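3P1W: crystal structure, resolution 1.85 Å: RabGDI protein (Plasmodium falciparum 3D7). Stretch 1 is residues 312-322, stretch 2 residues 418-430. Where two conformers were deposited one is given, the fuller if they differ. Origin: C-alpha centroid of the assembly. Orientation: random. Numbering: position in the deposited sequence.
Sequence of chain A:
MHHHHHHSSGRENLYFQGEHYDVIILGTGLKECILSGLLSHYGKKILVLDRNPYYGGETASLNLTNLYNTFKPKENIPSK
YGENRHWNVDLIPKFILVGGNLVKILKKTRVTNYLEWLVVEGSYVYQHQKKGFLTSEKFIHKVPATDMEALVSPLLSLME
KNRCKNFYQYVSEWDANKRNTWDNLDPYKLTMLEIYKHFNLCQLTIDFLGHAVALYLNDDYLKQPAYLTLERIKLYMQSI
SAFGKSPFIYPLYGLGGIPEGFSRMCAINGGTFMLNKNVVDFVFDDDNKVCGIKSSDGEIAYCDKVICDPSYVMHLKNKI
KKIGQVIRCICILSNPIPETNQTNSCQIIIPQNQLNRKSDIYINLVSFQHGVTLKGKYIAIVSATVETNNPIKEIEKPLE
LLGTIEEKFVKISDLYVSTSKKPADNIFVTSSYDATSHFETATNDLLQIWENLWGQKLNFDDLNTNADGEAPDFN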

# COMPACT_ATOMS: atom_id res chain seq x y z
N TYR A 312 -7.59 18.54 -5.39
CA TYR A 312 -8.80 19.37 -5.30
C TYR A 312 -8.67 20.59 -4.40
O TYR A 312 -9.59 21.45 -4.36
CB TYR A 312 -10.02 18.51 -4.90
CG TYR A 312 -10.45 17.62 -6.01
CD1 TYR A 312 -11.31 18.07 -7.01
CD2 TYR A 312 -9.98 16.30 -6.08
CE1 TYR A 312 -11.71 17.23 -8.05
CE2 TYR A 312 -10.36 15.47 -7.12
CZ TYR A 312 -11.21 15.93 -8.10
OH TYR A 312 -11.56 15.07 -9.13
N VAL A 313 -7.52 20.74 -3.75
CA VAL A 313 -7.31 21.84 -2.82
C VAL A 313 -6.05 22.62 -3.12
O VAL A 313 -5.50 23.31 -2.24
CB VAL A 313 -7.30 21.35 -1.34
CG1 VAL A 313 -8.68 20.80 -0.92
CG2 VAL A 313 -6.19 20.27 -1.09
N MET A 314 -5.61 22.58 -4.38
CA MET A 314 -4.36 23.24 -4.73
C MET A 314 -4.48 24.76 -4.74
O MET A 314 -3.46 25.45 -4.69
CB MET A 314 -3.88 22.77 -6.11
CG MET A 314 -3.49 21.33 -6.16
SD MET A 314 -2.01 20.98 -5.21
CE MET A 314 -0.80 21.57 -6.38
N HIS A 315 -5.73 25.25 -4.79
CA HIS A 315 -6.04 26.68 -4.71
C HIS A 315 -6.33 27.20 -3.30
O HIS A 315 -6.47 28.41 -3.10
CB HIS A 315 -7.26 27.00 -5.61
CG HIS A 315 -8.49 26.23 -5.28
ND1 HIS A 315 -8.51 24.85 -5.10
CD2 HIS A 315 -9.77 26.64 -5.14
CE1 HIS A 315 -9.75 24.47 -4.86
NE2 HIS A 315 -10.54 25.54 -4.89
N LEU A 316 -6.41 26.30 -2.32
CA LEU A 316 -6.80 26.65 -0.95
C LEU A 316 -5.60 26.75 -0.04
O LEU A 316 -4.64 25.94 -0.12
CB LEU A 316 -7.78 25.64 -0.37
CG LEU A 316 -9.12 25.47 -1.06
CD1 LEU A 316 -9.96 24.53 -0.21
CD2 LEU A 316 -9.81 26.84 -1.27
N LYS A 317 -5.68 27.73 0.84
CA LYS A 317 -4.62 28.08 1.78
C LYS A 317 -4.52 27.07 2.93
O LYS A 317 -5.53 26.65 3.46
CB LYS A 317 -4.94 29.48 2.33
CG LYS A 317 -3.92 30.09 3.25
CD LYS A 317 -4.45 31.35 3.95
CE LYS A 317 -4.60 32.54 3.02
NZ LYS A 317 -5.23 33.73 3.72
N ASN A 318 -3.29 26.67 3.26
CA ASN A 318 -3.00 25.88 4.45
C ASN A 318 -3.84 24.60 4.57
O ASN A 318 -4.40 24.28 5.63
CB ASN A 318 -3.16 26.76 5.70
CG ASN A 318 -2.45 26.18 6.90
OD1 ASN A 318 -1.46 25.46 6.76
ND2 ASN A 318 -2.96 26.48 8.08
N LYS A 319 -3.93 23.87 3.46
CA LYS A 319 -4.64 22.59 3.42
C LYS A 319 -3.68 21.42 3.35
O LYS A 319 -3.89 20.41 4.01
CB LYS A 319 -5.57 22.50 2.22
CG LYS A 319 -6.79 23.42 2.25
CD LYS A 319 -7.59 23.30 3.55
CE LYS A 319 -8.23 21.95 3.76
NZ LYS A 319 -8.96 21.85 5.04
N ILE A 320 -2.63 21.57 2.55
CA ILE A 320 -1.65 20.50 2.37
C ILE A 320 -0.24 21.03 2.45
O ILE A 320 0.02 22.22 2.21
CB ILE A 320 -1.83 19.76 1.02
CG1 ILE A 320 -1.80 20.75 -0.15
CG2 ILE A 320 -3.14 18.95 1.03
CD1 ILE A 320 -2.11 20.11 -1.49
N LYS A 321 0.67 20.12 2.79
CA LYS A 321 2.08 20.42 2.89
C LYS A 321 2.81 19.35 2.09
O LYS A 321 2.52 18.18 2.27
CB LYS A 321 2.46 20.32 4.35
CG LYS A 321 3.93 20.35 4.74
CD LYS A 321 4.05 20.45 6.27
CE LYS A 321 3.55 19.17 7.01
NZ LYS A 321 3.32 19.39 8.49
N LYS A 322 3.71 19.75 1.21
CA LYS A 322 4.55 18.82 0.47
C LYS A 322 5.67 18.32 1.39
O LYS A 322 6.40 19.11 2.02
CB LYS A 322 5.08 19.48 -0.80
CG LYS A 322 6.00 18.59 -1.65
CD LYS A 322 6.49 19.31 -2.92
CE LYS A 322 7.78 18.67 -3.51
NZ LYS A 322 8.00 18.97 -5.01
N SER A 418 -1.93 16.32 4.89
CA SER A 418 -2.85 17.37 5.30
C SER A 418 -2.19 18.18 6.41
O SER A 418 -1.37 17.65 7.14
CB SER A 418 -4.14 16.74 5.78
OG SER A 418 -3.88 15.99 6.96
N THR A 419 -2.52 19.46 6.53
CA THR A 419 -1.91 20.30 7.58
C THR A 419 -2.58 20.18 8.96
O THR A 419 -2.04 20.66 9.95
CB THR A 419 -1.92 21.77 7.19
OG1 THR A 419 -3.24 22.14 6.81
CG2 THR A 419 -0.96 22.02 6.02
N SER A 420 -3.76 19.57 9.04
CA SER A 420 -4.32 19.22 10.35
C SER A 420 -5.25 18.00 10.25
O SER A 420 -5.83 17.74 9.20
CB SER A 420 -5.06 20.39 10.99
OG SER A 420 -6.33 20.58 10.40
N LYS A 421 -5.38 17.29 11.36
CA LYS A 421 -6.15 16.04 11.41
C LYS A 421 -7.64 16.31 11.53
O LYS A 421 -8.45 15.46 11.16
CB LYS A 421 -5.69 15.18 12.60
N LYS A 422 -7.99 17.46 12.10
CA LYS A 422 -9.39 17.83 12.25
C LYS A 422 -9.56 19.28 11.83
O LYS A 422 -9.60 20.19 12.67
CB LYS A 422 -9.90 17.56 13.67
CG LYS A 422 -11.44 17.53 13.75
N PRO A 423 -9.66 19.50 10.51
CA PRO A 423 -9.77 20.85 9.97
C PRO A 423 -11.08 21.50 10.36
O PRO A 423 -12.14 20.91 10.23
CB PRO A 423 -9.66 20.65 8.45
CG PRO A 423 -9.76 19.25 8.19
CD PRO A 423 -9.63 18.47 9.47
N ALA A 424 -10.99 22.72 10.87
CA ALA A 424 -12.14 23.53 11.26
C ALA A 424 -13.12 23.73 10.09
O ALA A 424 -14.34 23.84 10.29
CB ALA A 424 -11.66 24.89 11.75
N ASP A 425 -12.58 23.78 8.88
CA ASP A 425 -13.41 24.04 7.70
C ASP A 425 -14.17 22.81 7.19
O ASP A 425 -14.95 22.93 6.24
CB ASP A 425 -12.54 24.63 6.59
CG ASP A 425 -11.53 23.64 6.02
OD1 ASP A 425 -11.50 22.43 6.40
OD2 ASP A 425 -10.73 24.09 5.17
N ASN A 426 -13.94 21.63 7.80
CA ASN A 426 -14.61 20.38 7.39
C ASN A 426 -14.26 19.88 5.98
O ASN A 426 -15.04 19.13 5.37
CB ASN A 426 -16.13 20.49 7.56
CG ASN A 426 -16.54 20.46 9.02
OD1 ASN A 426 -16.03 19.64 9.77
ND2 ASN A 426 -17.48 21.32 9.41
N ILE A 427 -13.07 20.26 5.50
CA ILE A 427 -12.54 19.72 4.26
C ILE A 427 -11.38 18.80 4.66
O ILE A 427 -10.33 19.27 5.11
CB ILE A 427 -12.05 20.81 3.30
CG1 ILE A 427 -13.20 21.76 2.94
CG2 ILE A 427 -11.48 20.19 2.02
CD1 ILE A 427 -12.75 22.99 2.19
N PHE A 428 -11.63 17.49 4.55
CA PHE A 428 -10.69 16.46 5.00
C PHE A 428 -9.96 15.98 3.78
O PHE A 428 -10.60 15.49 2.85
CB PHE A 428 -11.44 15.28 5.63
CG PHE A 428 -12.13 15.62 6.92
CD1 PHE A 428 -11.55 15.30 8.13
CD2 PHE A 428 -13.33 16.32 6.91
CE1 PHE A 428 -12.18 15.63 9.32
CE2 PHE A 428 -13.97 16.68 8.11
CZ PHE A 428 -13.38 16.33 9.32
N VAL A 429 -8.64 16.14 3.78
CA VAL A 429 -7.80 15.85 2.62
C VAL A 429 -7.00 14.56 2.85
O VAL A 429 -6.33 14.42 3.86
CB VAL A 429 -6.85 17.02 2.27
CG1 VAL A 429 -6.09 16.73 1.00
CG2 VAL A 429 -7.66 18.35 2.07
N THR A 430 -7.12 13.62 1.92
CA THR A 430 -6.31 12.38 1.98
C THR A 430 -4.85 12.70 1.64
O THR A 430 -4.56 13.56 0.81
CB THR A 430 -6.85 11.29 1.05
OG1 THR A 430 -6.95 11.77 -0.29
CG2 THR A 430 -8.21 10.77 1.55

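The most unusual feature of this contact is the path of Lys 319. Its CA-to-CB bond points away from residues 418-430, yet its ammonium group ends in the midst of them. Three consecutive m rotamers, at chi1, chi2 and chi3, fold the chain back before a t rotamer at chi4 extends its tip. Lys 319 NZ then lies 2.9 Å from Asp 425 OD2, forming a salt bridge. A weak hydrogen bond runs from Lys 319 NZ to Asp 425 OD1, also at 2.9 Å. A further hydrogen bond joins Lys 319 NZ to the backbone oxygen Ile 427 O at 2.9 Å. The buried charge is thus met by a carboxylate and a carbonyl. Lys 319 has the largest area covered by the other stretch, 112 Å² of the 532 Å² buried in total.

Asp 425 also bonds within its own stretch. It lies within a type I turn from Pro 423 to Asn 426, closed by a hydrogen bond from Asn 426 N to Pro 423 O at 3.1 Å. Asp 425 OD1 also accepts a hydrogen bond from Ile 427 N, 2.8 Å away. The carboxylate therefore ties the turn to the start of strand 427-429 and binds the lysine as well. Pro 423 CB lies 3.7 Å from Lys 319 NZ, so the ring borders the charged tip.

The backbones meet at a single antiparallel bridge. Ile 320 and Ser 418 form a non-hydrogen-bonded pair, with Ile 320 CA and Ser 418 CA 4.5 Å apart and their side chains diverging. The hydrogen bonding falls next to this pair. Thr 419 N donates to Lys 319 O at 3.0 Å, with an N-H...O angle of 153°. Lys 319 O also receives a CA-H...O contact from Ser 418 CA at 3.5 Å.

Thr 419 adds a side-chain bond to this backbone link. Thr 419 OG1 donates to Asn 318 O at 2.7 Å, so two successive carbonyls of the first stretch are bound by one residue. The methyl group of Thr 419 makes van der Waals contacts. Thr 419 CG2 lies 3.8 Å from Ile 320 C and 4.1 Å from Lys 321 N, beside the backbone of the first stretch. Thr 419 has 101 Å² covered, close to the value for Lys 319.

The remaining contacts are apolar. Ile 427 and Val 429 are alternate residues of their strand, and both point their CA-to-CB bonds toward the first stretch. Phe 428, between them, points away. Val 313 touches both: its CG1 is 4.1 Å from Ile 427 CG2, and its CG2 is 4.0 Å from Val 429 CG2. A type I turn from Val 313 to Leu 316 brings Leu 316 to the same cluster, where its CD1 meets Ile 427 CD1 at 4.0 Å. Val 429 CG1 packs against Ile 320 CG2 at 3.7 Å. Lys 319 CE joins the apolar surface, 4.0 Å from Val 429 CG2.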